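Local coordinates for protein peptidyl-tRNA hydrolase (Sulfolobus solfataricus, PDB 1XTY) that hydrolyses, as a homodimer, peptidyl-tRNAs, probably those that drop off the ribosome during protein synthesis, to an N-acyl amino acid and tRNA, at residues K16-I19 against A20-A24; N39-W42 against K43-N47; N47-H51 against Q52-K56; P106-L109 against V110-I113. All coordinates share one frame; numbering follows the deposited sequence.

Interaction 1: K16-I19 against A20-A24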
loop_
_atom_site.group_PDB
_atom_site.type_symbol
_atom_site.label_atom_id
_atom_site.label_comp_id
_atom_site.label_asym_id
_atom_site.label_seq_id
_atom_site.Cartn_x
_atom_site.Cartn_y
_atom_site.Cartn_z
ATOM N N LYS A 16 -5.482 -10.889 7.538
ATOM C CA LYS A 16 -5.713 -9.976 6.423
ATOM C C LYS A 16 -5.251 -8.552 6.732
ATOM O O LYS A 16 -4.780 -7.847 5.842
ATOM C CB LYS A 16 -7.188 -9.986 6.010
ATOM C CG LYS A 16 -8.159 -9.478 7.048
ATOM C CD LYS A 16 -9.591 -9.627 6.531
ATOM C CE LYS A 16 -10.611 -9.127 7.538
ATOM N NZ LYS A 16 -12.007 -9.280 7.033
ATOM N N GLY A 17 -5.378 -8.138 7.990
ATOM C CA GLY A 17 -4.944 -6.803 8.373
ATOM C C GLY A 17 -3.438 -6.692 8.231
ATOM O O GLY A 17 -2.909 -5.690 7.745
ATOM N N LYS A 18 -2.749 -7.746 8.655
ATOM C CA LYS A 18 -1.292 -7.819 8.589
ATOM C C LYS A 18 -0.836 -7.794 7.132
ATOM O O LYS A 18 0.059 -7.038 6.765
ATOM C CB LYS A 18 -0.812 -9.111 9.255
ATOM C CG LYS A 18 0.695 -9.247 9.378
ATOM C CD LYS A 18 1.241 -8.293 10.422
ATOM C CE LYS A 18 2.709 -8.556 10.689
ATOM N NZ LYS A 18 3.291 -7.572 11.644
ATOM N N ILE A 19 -1.457 -8.632 6.307
ATOM C CA ILE A 19 -1.122 -8.711 4.891
ATOM C C ILE A 19 -1.274 -7.354 4.211
ATOM O O ILE A 19 -0.410 -6.937 3.438
ATOM C CB ILE A 19 -2.021 -9.736 4.149
ATOM C CG1 ILE A 19 -1.660 -11.156 4.590
ATOM C CG2 ILE A 19 -1.865 -9.588 2.641
ATOM C CD1 ILE A 19 -2.491 -12.237 3.926
ATOM N N ALA A 20 -2.371 -6.664 4.504
ATOM C CA ALA A 20 -2.614 -5.357 3.903
ATOM C C ALA A 20 -1.502 -4.371 4.255
ATOM O O ALA A 20 -1.053 -3.604 3.404
ATOM C CB ALA A 20 -3.963 -4.814 4.361
ATOM N N ALA A 21 -1.058 -4.388 5.507
ATOM C CA ALA A 21 0.003 -3.485 5.928
ATOM C C ALA A 21 1.314 -3.792 5.201
ATOM O O ALA A 21 2.004 -2.876 4.746
ATOM C CB ALA A 21 0.205 -3.579 7.442
ATOM N N GLN A 22 1.651 -5.074 5.086
ATOM C CA GLN A 22 2.885 -5.480 4.415
ATOM C C GLN A 22 2.888 -5.109 2.930
ATOM O O GLN A 22 3.895 -4.630 2.408
ATOM C CB GLN A 22 3.111 -6.994 4.569
ATOM C CG GLN A 22 3.139 -7.481 6.017
ATOM C CD GLN A 22 4.281 -6.885 6.826
ATOM O OE1 GLN A 22 4.080 -6.427 7.950
ATOM N NE2 GLN A 22 5.486 -6.902 6.266
ATOM N N VAL A 23 1.765 -5.343 2.250
ATOM C CA VAL A 23 1.653 -5.023 0.831
ATOM C C VAL A 23 1.736 -3.507 0.631
ATOM O O VAL A 23 2.364 -3.029 -0.315
ATOM C CB VAL A 23 0.322 -5.572 0.245
ATOM C CG1 VAL A 23 0.094 -5.039 -1.163
ATOM C CG2 VAL A 23 0.376 -7.097 0.211
ATOM N N ALA A 24 1.110 -2.754 1.529
ATOM C CA ALA A 24 1.147 -1.294 1.445
ATOM C C ALA A 24 2.583 -0.818 1.671
ATOM O O ALA A 24 3.016 0.175 1.087
ATOM C CB ALA A 24 0.211 -0.682 2.493
HETATM O O HOH W 1 1.975 -5.324 9.923
#
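Lys18 and Gln22 are joined twice, through the backbone and through a water. Gln22 N donates to Lys18 O over 3.0 Å, and Val23 N to Ile19 O over 2.9 Å, the i to i+4 pattern at the start of helix 16-35. One turn apart, the two polar side chains share a water that accepts from Lys18 NZ at 3.1 Å and donates to Gln22 OE1 at the same length. Each side chain has a second polar partner: Lys18 forms a salt bridge with Asp86, and Gln22 NE2 bonds to Thr98. With Gln22 CG anti to the carbonyl carbon (chi1 -56°), CG lies 3.2 Å from Lys18 O; the bend at chi2 then turns the amide so that OE1 comes 3.7 Å from Lys18 CE. With an alanine at Gln22, the water would probably lose its acceptor and Thr98 its amide mate. Elsewhere, Ile19 and Val23 lie side by side, CG2 to CG2 4.1 Å apart, and Val23 rests on strand 2-9, whereas Ala20 and Ala21 pack against Ile58 of the second subunit. A sulfate, probably from the crystallisation liquor, lies about 3 Å from the Gln22 side chain. Water-linked and doubly partnered, Lys18 and Gln22 probably hold this polar edge of the helix in place.

Interaction 2: N39-W42 against K43-N47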
loop_
_atom_site.group_PDB
_atom_site.type_symbol
_atom_site.label_atom_id
_atom_site.label_comp_id
_atom_site.label_asym_id
_atom_site.label_seq_id
_atom_site.Cartn_x
_atom_site.Cartn_y
_atom_site.Cartn_z
ATOM N N ASN A 39 16.832 7.362 -12.007
ATOM C CA ASN A 39 16.539 6.452 -13.103
ATOM C C ASN A 39 15.344 6.985 -13.882
ATOM O O ASN A 39 14.195 6.861 -13.451
ATOM C CB ASN A 39 16.242 5.051 -12.552
ATOM C CG ASN A 39 16.269 3.978 -13.625
ATOM O OD1 ASN A 39 16.856 2.911 -13.434
ATOM N ND2 ASN A 39 15.625 4.248 -14.752
ATOM N N LEU A 40 15.624 7.581 -15.036
ATOM C CA LEU A 40 14.580 8.159 -15.877
ATOM C C LEU A 40 13.535 7.163 -16.344
ATOM O O LEU A 40 12.347 7.471 -16.373
ATOM C CB LEU A 40 15.215 8.852 -17.085
ATOM C CG LEU A 40 16.049 10.088 -16.738
ATOM C CD1 LEU A 40 16.700 10.643 -17.995
ATOM C CD2 LEU A 40 15.157 11.136 -16.088
ATOM N N ARG A 41 13.973 5.969 -16.719
ATOM C CA ARG A 41 13.030 4.959 -17.172
ATOM C C ARG A 41 12.035 4.626 -16.059
ATOM O O ARG A 41 10.830 4.587 -16.290
ATOM C CB ARG A 41 13.773 3.695 -17.616
ATOM C CG ARG A 41 12.857 2.573 -18.076
ATOM C CD ARG A 41 12.180 2.886 -19.397
ATOM N NE ARG A 41 13.104 2.772 -20.520
ATOM C CZ ARG A 41 12.751 2.914 -21.792
ATOM N NH1 ARG A 41 11.488 3.180 -22.103
ATOM N NH2 ARG A 41 13.657 2.781 -22.752
ATOM N N TRP A 42 12.541 4.392 -14.852
ATOM C CA TRP A 42 11.672 4.066 -13.721
ATOM C C TRP A 42 10.658 5.179 -13.449
ATOM O O TRP A 42 9.487 4.910 -13.179
ATOM C CB TRP A 42 12.497 3.841 -12.453
ATOM C CG TRP A 42 13.363 2.620 -12.465
ATOM C CD1 TRP A 42 13.527 1.731 -13.490
ATOM C CD2 TRP A 42 14.181 2.149 -11.390
ATOM N NE1 TRP A 42 14.398 0.735 -13.117
ATOM C CE2 TRP A 42 14.813 0.966 -11.833
ATOM C CE3 TRP A 42 14.440 2.610 -10.091
ATOM C CZ2 TRP A 42 15.691 0.238 -11.023
ATOM C CZ3 TRP A 42 15.314 1.886 -9.285
ATOM C CH2 TRP A 42 15.928 0.714 -9.756
ATOM N N LYS A 43 11.116 6.426 -13.511
ATOM C CA LYS A 43 10.241 7.566 -13.259
ATOM C C LYS A 43 9.151 7.683 -14.315
ATOM O O LYS A 43 8.018 8.070 -14.013
ATOM C CB LYS A 43 11.062 8.858 -13.182
ATOM C CG LYS A 43 11.909 8.946 -11.921
ATOM C CD LYS A 43 12.703 10.239 -11.858
ATOM C CE LYS A 43 13.518 10.301 -10.578
ATOM N NZ LYS A 43 14.420 11.489 -10.543
ATOM N N GLU A 44 9.487 7.342 -15.555
ATOM C CA GLU A 44 8.507 7.389 -16.631
ATOM C C GLU A 44 7.440 6.333 -16.361
ATOM O O GLU A 44 6.243 6.609 -16.469
ATOM C CB GLU A 44 9.181 7.122 -17.982
ATOM C CG GLU A 44 10.235 8.153 -18.355
ATOM C CD GLU A 44 10.938 7.837 -19.662
ATOM O OE1 GLU A 44 11.462 6.709 -19.803
ATOM O OE2 GLU A 44 10.974 8.717 -20.547
ATOM N N TRP A 45 7.870 5.125 -16.002
ATOM C CA TRP A 45 6.920 4.057 -15.708
ATOM C C TRP A 45 6.035 4.427 -14.518
ATOM O O TRP A 45 4.844 4.121 -14.511
ATOM C CB TRP A 45 7.636 2.741 -15.388
ATOM C CG TRP A 45 8.351 2.112 -16.549
ATOM C CD1 TRP A 45 8.071 2.272 -17.879
ATOM C CD2 TRP A 45 9.429 1.175 -16.476
ATOM N NE1 TRP A 45 8.913 1.489 -18.637
ATOM C CE2 TRP A 45 9.755 0.806 -17.801
ATOM C CE3 TRP A 45 10.151 0.607 -15.417
ATOM C CZ2 TRP A 45 10.775 -0.106 -18.096
ATOM C CZ3 TRP A 45 11.166 -0.301 -15.709
ATOM C CH2 TRP A 45 11.467 -0.646 -17.043
ATOM N N LEU A 46 6.620 5.070 -13.509
ATOM C CA LEU A 46 5.849 5.460 -12.328
ATOM C C LEU A 46 4.756 6.466 -12.696
ATOM O O LEU A 46 3.603 6.323 -12.286
ATOM C CB LEU A 46 6.775 6.056 -11.260
ATOM C CG LEU A 46 6.106 6.544 -9.968
ATOM C CD1 LEU A 46 5.423 5.383 -9.261
ATOM C CD2 LEU A 46 7.166 7.171 -9.060
ATOM N N ASN A 47 5.114 7.480 -13.476
ATOM C CA ASN A 47 4.136 8.482 -13.891
ATOM C C ASN A 47 2.980 7.868 -14.672
ATOM O O ASN A 47 1.817 8.208 -14.445
ATOM C CB ASN A 47 4.803 9.561 -14.742
ATOM C CG ASN A 47 5.714 10.452 -13.931
ATOM O OD1 ASN A 47 5.307 11.006 -12.906
ATOM N ND2 ASN A 47 6.953 10.603 -14.385
#
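Arg41 lays its aliphatic stem on the indole of Trp45, one turn further along helix 40-51, an example of how a long charged residue can serve as an apolar cover. Arg41 CG stands 3.6 Å from the centroid of the Trp45 six-membered ring and only 19° off its normal, a CH-pi contact over the face. The bend at chi2 (70°) keeps CD close to the ring as well, 3.6 Å from Trp45 NE1, and a further bend at chi3 turns the guanidinium, which is inclined 30° to the indole. Its charge has Glu44 for company: Arg41 NH1 and Glu44 OE1 are 4.2 Å apart, but the oxygen lies well out of the guanidinium plane, so the attraction is electrostatic without a directed bond. Trp42 meets Trp45 differently. The two indoles are nearly parallel yet slid so far apart that they barely overlap, and Trp42 CD1 touches Trp45 CZ3 at 3.8 Å. Replacing Trp45 by an alanine would probably strip the Arg41 stem of its flat support and open a gap beside Trp42. Beneath these side chains run the helical bonds, among them Trp45 N to Arg41 O at 3.0 Å and, from the N-cap residue, Asn39 O accepting from Lys43 N at 3.1 Å. Around the turn, Trp42 bonds through NE1 to the carbonyl of Asn78 and packs on Ile34, Leu46 leans on helix 16-35, and Trp45 abuts Ala105 and Pro106 at the end of strand 97-106.

Interaction 3: N47-H51 against Q52-K56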
loop_
_atom_site.group_PDB
_atom_site.type_symbol
_atom_site.label_atom_id
_atom_site.label_comp_id
_atom_site.label_asym_id
_atom_site.label_seq_id
_atom_site.Cartn_x
_atom_site.Cartn_y
_atom_site.Cartn_z
ATOM N N ASN A 47 5.114 7.480 -13.476
ATOM C CA ASN A 47 4.136 8.482 -13.891
ATOM C C ASN A 47 2.980 7.868 -14.672
ATOM O O ASN A 47 1.817 8.208 -14.445
ATOM C CB ASN A 47 4.803 9.561 -14.742
ATOM C CG ASN A 47 5.714 10.452 -13.931
ATOM O OD1 ASN A 47 5.307 11.006 -12.906
ATOM N ND2 ASN A 47 6.953 10.603 -14.385
ATOM N N GLU A 48 3.298 6.968 -15.597
ATOM C CA GLU A 48 2.276 6.304 -16.400
ATOM C C GLU A 48 1.388 5.435 -15.512
ATOM O O GLU A 48 0.171 5.380 -15.689
ATOM C CB GLU A 48 2.932 5.424 -17.468
ATOM C CG GLU A 48 3.942 6.155 -18.333
ATOM C CD GLU A 48 4.730 5.216 -19.228
ATOM O OE1 GLU A 48 5.934 5.473 -19.439
ATOM O OE2 GLU A 48 4.149 4.229 -19.725
ATOM N N TRP A 49 2.011 4.747 -14.562
ATOM C CA TRP A 49 1.289 3.872 -13.651
ATOM C C TRP A 49 0.242 4.665 -12.878
ATOM O O TRP A 49 -0.895 4.223 -12.722
ATOM C CB TRP A 49 2.276 3.224 -12.684
ATOM C CG TRP A 49 1.666 2.283 -11.700
ATOM C CD1 TRP A 49 1.026 1.104 -11.971
ATOM C CD2 TRP A 49 1.705 2.402 -10.275
ATOM N NE1 TRP A 49 0.671 0.480 -10.798
ATOM C CE2 TRP A 49 1.075 1.254 -9.742
ATOM C CE3 TRP A 49 2.215 3.369 -9.393
ATOM C CZ2 TRP A 49 0.942 1.043 -8.362
ATOM C CZ3 TRP A 49 2.084 3.158 -8.022
ATOM C CH2 TRP A 49 1.451 2.001 -7.521
ATOM N N LEU A 50 0.631 5.836 -12.393
ATOM C CA LEU A 50 -0.291 6.675 -11.646
ATOM C C LEU A 50 -1.436 7.127 -12.555
ATOM O O LEU A 50 -2.593 7.134 -12.144
ATOM C CB LEU A 50 0.453 7.879 -11.067
ATOM C CG LEU A 50 1.499 7.527 -9.996
ATOM C CD1 LEU A 50 2.369 8.737 -9.702
ATOM C CD2 LEU A 50 0.803 7.038 -8.728
ATOM N N HIS A 51 -1.112 7.486 -13.795
ATOM C CA HIS A 51 -2.128 7.926 -14.751
ATOM C C HIS A 51 -3.089 6.797 -15.115
ATOM O O HIS A 51 -4.226 7.045 -15.522
ATOM C CB HIS A 51 -1.477 8.449 -16.038
ATOM C CG HIS A 51 -0.973 9.854 -15.942
ATOM N ND1 HIS A 51 0.083 10.218 -15.136
ATOM C CD2 HIS A 51 -1.377 10.989 -16.565
ATOM C CE1 HIS A 51 0.312 11.515 -15.267
ATOM N NE2 HIS A 51 -0.563 12.003 -16.129
ATOM N N GLN A 52 -2.629 5.559 -14.972
ATOM C CA GLN A 52 -3.442 4.396 -15.302
ATOM C C GLN A 52 -4.254 3.855 -14.128
ATOM O O GLN A 52 -4.905 2.818 -14.245
ATOM C CB GLN A 52 -2.551 3.291 -15.872
ATOM C CG GLN A 52 -2.026 3.594 -17.271
ATOM C CD GLN A 52 -0.994 2.587 -17.745
ATOM O OE1 GLN A 52 -1.031 1.416 -17.366
ATOM N NE2 GLN A 52 -0.077 3.037 -18.593
ATOM N N GLY A 53 -4.213 4.552 -12.999
ATOM C CA GLY A 53 -4.969 4.106 -11.844
ATOM C C GLY A 53 -4.237 3.180 -10.890
ATOM O O GLY A 53 -4.872 2.464 -10.117
ATOM N N GLN A 54 -2.908 3.176 -10.945
ATOM C CA GLN A 54 -2.107 2.340 -10.048
ATOM C C GLN A 54 -2.461 0.854 -10.038
ATOM O O GLN A 54 -2.567 0.249 -8.972
ATOM C CB GLN A 54 -2.216 2.862 -8.612
ATOM C CG GLN A 54 -1.695 4.260 -8.386
ATOM C CD GLN A 54 -1.983 4.744 -6.972
ATOM O OE1 GLN A 54 -1.794 4.008 -6.002
ATOM N NE2 GLN A 54 -2.435 5.988 -6.849
ATOM N N PRO A 55 -2.630 0.239 -11.217
ATOM C CA PRO A 55 -2.971 -1.187 -11.309
ATOM C C PRO A 55 -1.974 -2.047 -10.526
ATOM O O PRO A 55 -0.766 -1.900 -10.692
ATOM C CB PRO A 55 -2.884 -1.471 -12.810
ATOM C CG PRO A 55 -3.151 -0.148 -13.434
ATOM C CD PRO A 55 -2.404 0.809 -12.554
ATOM N N LYS A 56 -2.482 -2.943 -9.688
ATOM C CA LYS A 56 -1.634 -3.823 -8.894
ATOM C C LYS A 56 -2.068 -5.273 -9.022
ATOM O O LYS A 56 -3.248 -5.567 -9.190
ATOM C CB LYS A 56 -1.684 -3.436 -7.417
ATOM C CG LYS A 56 -1.034 -2.111 -7.080
ATOM C CD LYS A 56 -1.254 -1.769 -5.616
ATOM C CE LYS A 56 -2.049 -0.482 -5.456
ATOM N NZ LYS A 56 -3.336 -0.522 -6.195
HETATM O O HOH W 2 -3.208 7.164 -9.504
#
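Trp49 and the chain that folds back across it, Gln54 to Lys56, form the close-packed part of this helix end. The indole NE1 donates to Pro55 O at 2.8 Å in an almost straight bond (175°), with the oxygen in the ring plane, which fixes the turn of the indole about its own bonds. Gln54 CA sits over one face, 3.5 Å from the centroid of the five-membered ring, while Pro55 CD reaches Trp49 CD1 at 3.5 Å and Lys56 CG comes up to the ring edge. Trp49 can reach this far because its CG is anti to the backbone N (chi1 -179°), carrying the indole forward beyond the last turn. Met4 and Ile2 of strand 2-9, with Val28 of the second subunit, add further packing.

Leu50 and Gln54 make up the flank that faces the other subunit. Leu50 CD2 meets Gln54 CG at 3.8 Å, and a water bridges Leu50 O to Gln54 NE2, an amide that also bonds to Thr29 of the second subunit. The solvent side is looser: exposed Gln52 is tied back by two weak bonds from its N to the carbonyls of Glu48 and Trp49, and exposed His51 turns its ND1 to Asn47 O within the helix.

What closes the helix is a Schellman motif. Gln54 N donates to Trp49 O at 2.9 Å and Gly53 N to Leu50 O at 3.2 Å, enclosing Gly53 at positive phi (91°), where a CB would jam against the preceding carbonyl; from there the chain enters strand 56-61.

Interaction 4: P106-L109 against V110-I113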
loop_
_atom_site.group_PDB
_atom_site.type_symbol
_atom_site.label_atom_id
_atom_site.label_comp_id
_atom_site.label_asym_id
_atom_site.label_seq_id
_atom_site.Cartn_x
_atom_site.Cartn_y
_atom_site.Cartn_z
ATOM N N PRO A 106 6.271 -2.314 -17.387
ATOM C CA PRO A 106 5.434 -2.987 -18.392
ATOM C C PRO A 106 5.018 -4.362 -17.875
ATOM O O PRO A 106 5.861 -5.157 -17.465
ATOM C CB PRO A 106 6.361 -3.076 -19.598
ATOM C CG PRO A 106 7.132 -1.801 -19.497
ATOM C CD PRO A 106 7.472 -1.731 -18.013
ATOM N N GLU A 107 3.722 -4.654 -17.899
ATOM C CA GLU A 107 3.253 -5.926 -17.366
ATOM C C GLU A 107 3.857 -7.171 -18.005
ATOM O O GLU A 107 4.030 -8.187 -17.333
ATOM C CB GLU A 107 1.727 -6.002 -17.417
ATOM C CG GLU A 107 1.125 -5.982 -18.793
ATOM C CD GLU A 107 -0.389 -5.993 -18.728
ATOM O OE1 GLU A 107 -0.944 -6.916 -18.092
ATOM O OE2 GLU A 107 -1.018 -5.083 -19.304
ATOM N N ASN A 108 4.173 -7.107 -19.296
ATOM C CA ASN A 108 4.769 -8.261 -19.960
ATOM C C ASN A 108 6.207 -8.415 -19.487
ATOM O O ASN A 108 6.750 -9.520 -19.454
ATOM C CB ASN A 108 4.719 -8.087 -21.480
ATOM C CG ASN A 108 3.306 -8.132 -22.017
ATOM O OD1 ASN A 108 2.997 -7.538 -23.054
ATOM N ND2 ASN A 108 2.433 -8.850 -21.313
ATOM N N LEU A 109 6.821 -7.297 -19.118
ATOM C CA LEU A 109 8.190 -7.327 -18.631
ATOM C C LEU A 109 8.145 -7.943 -17.242
ATOM O O LEU A 109 8.942 -8.816 -16.912
ATOM C CB LEU A 109 8.769 -5.908 -18.579
ATOM C CG LEU A 109 10.254 -5.806 -18.229
ATOM C CD1 LEU A 109 11.068 -6.639 -19.212
ATOM C CD2 LEU A 109 10.695 -4.355 -18.273
ATOM N N VAL A 110 7.186 -7.505 -16.434
ATOM C CA VAL A 110 7.043 -8.037 -15.087
ATOM C C VAL A 110 6.597 -9.497 -15.133
ATOM O O VAL A 110 6.980 -10.296 -14.274
ATOM C CB VAL A 110 6.024 -7.221 -14.265
ATOM C CG1 VAL A 110 5.981 -7.740 -12.834
ATOM C CG2 VAL A 110 6.408 -5.747 -14.281
ATOM N N ASP A 111 5.793 -9.850 -16.136
ATOM C CA ASP A 111 5.322 -11.226 -16.268
ATOM C C ASP A 111 6.466 -12.193 -16.534
ATOM O O ASP A 111 6.358 -13.379 -16.236
ATOM C CB ASP A 111 4.288 -11.356 -17.393
ATOM C CG ASP A 111 2.918 -10.850 -16.991
ATOM O OD1 ASP A 111 2.492 -11.129 -15.851
ATOM O OD2 ASP A 111 2.259 -10.189 -17.821
ATOM N N SER A 112 7.560 -11.694 -17.103
ATOM C CA SER A 112 8.702 -12.555 -17.373
ATOM C C SER A 112 9.344 -12.930 -16.038
ATOM O O SER A 112 10.400 -13.570 -16.000
ATOM C CB SER A 112 9.720 -11.848 -18.278
ATOM O OG SER A 112 10.326 -10.742 -17.631
ATOM N N ILE A 113 8.685 -12.531 -14.949
ATOM C CA ILE A 113 9.149 -12.805 -13.589
ATOM C C ILE A 113 8.085 -13.479 -12.728
ATOM O O ILE A 113 8.370 -14.441 -12.019
ATOM C CB ILE A 113 9.530 -11.515 -12.833
ATOM C CG1 ILE A 113 10.561 -10.715 -13.618
ATOM C CG2 ILE A 113 10.071 -11.870 -11.454
ATOM C CD1 ILE A 113 10.939 -9.407 -12.947
#
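Pro106 O accepts from Val110 N at 2.9 Å and Glu107 O from Asp111 N at 2.7 Å, the first i to i+4 bonds of the short helix 107-114. This is a strand-to-helix junction of the alpha/beta fold: Pro106 closes strand 97-106 and occupies the N-cap position. Further on the helix tightens, for Ser112 N bonds to Leu109 O at 3.2 Å, three residues back, and only weakly to Asn108 O. The serine hydroxyl points at the same Leu109 O, but at 2.5 Å the modelled bond is so short that its exact geometry is doubtful. On the polar flank, Asp111 crosses Asn108 with carboxylate and amide planes 39° apart, Asp111 OD2 and Asn108 ND2 being 3.7 Å from each other. Glu107 OE1 comes within 4.6 Å of Asp111 OD2, and the repulsion is probably eased by the salt bridge from Glu107 to Lys3 in strand 2-9. Buried Val110 and Ile113 face inward, on Val5 and helix 64-76; Leu109, nearer the surface, touches Leu79. With CG1 of Val110 anti to its backbone N (chi1 -176°), the other methyl, CG2, is brought 3.3 Å from Pro106 O.

How the interactions relate
The four contacts follow one another along the chain around the mixed sheet, the second and third overlapping at Asn47. Interaction 1 opens helix 16-35; interactions 2 and 3 occupy the beginning and end of helix 40-51, their centres about 12 Å apart; interaction 4 starts helix 107-114. Interactions 2 and 4 touch directly, Trp45 CE2 meeting Pro106 CD at 3.4 Å, which joins two helices at the end of strand 97-106. Interaction 1 lies across the chain's centre from both, its centre about 26 Å from that of interaction 2. Interactions 1 and 3 do not touch each other, yet the start of helix 16-35 and the end of helix 40-51 with its following loop both help build the dimer, whereas interactions 2 and 4 lie away from the other subunit.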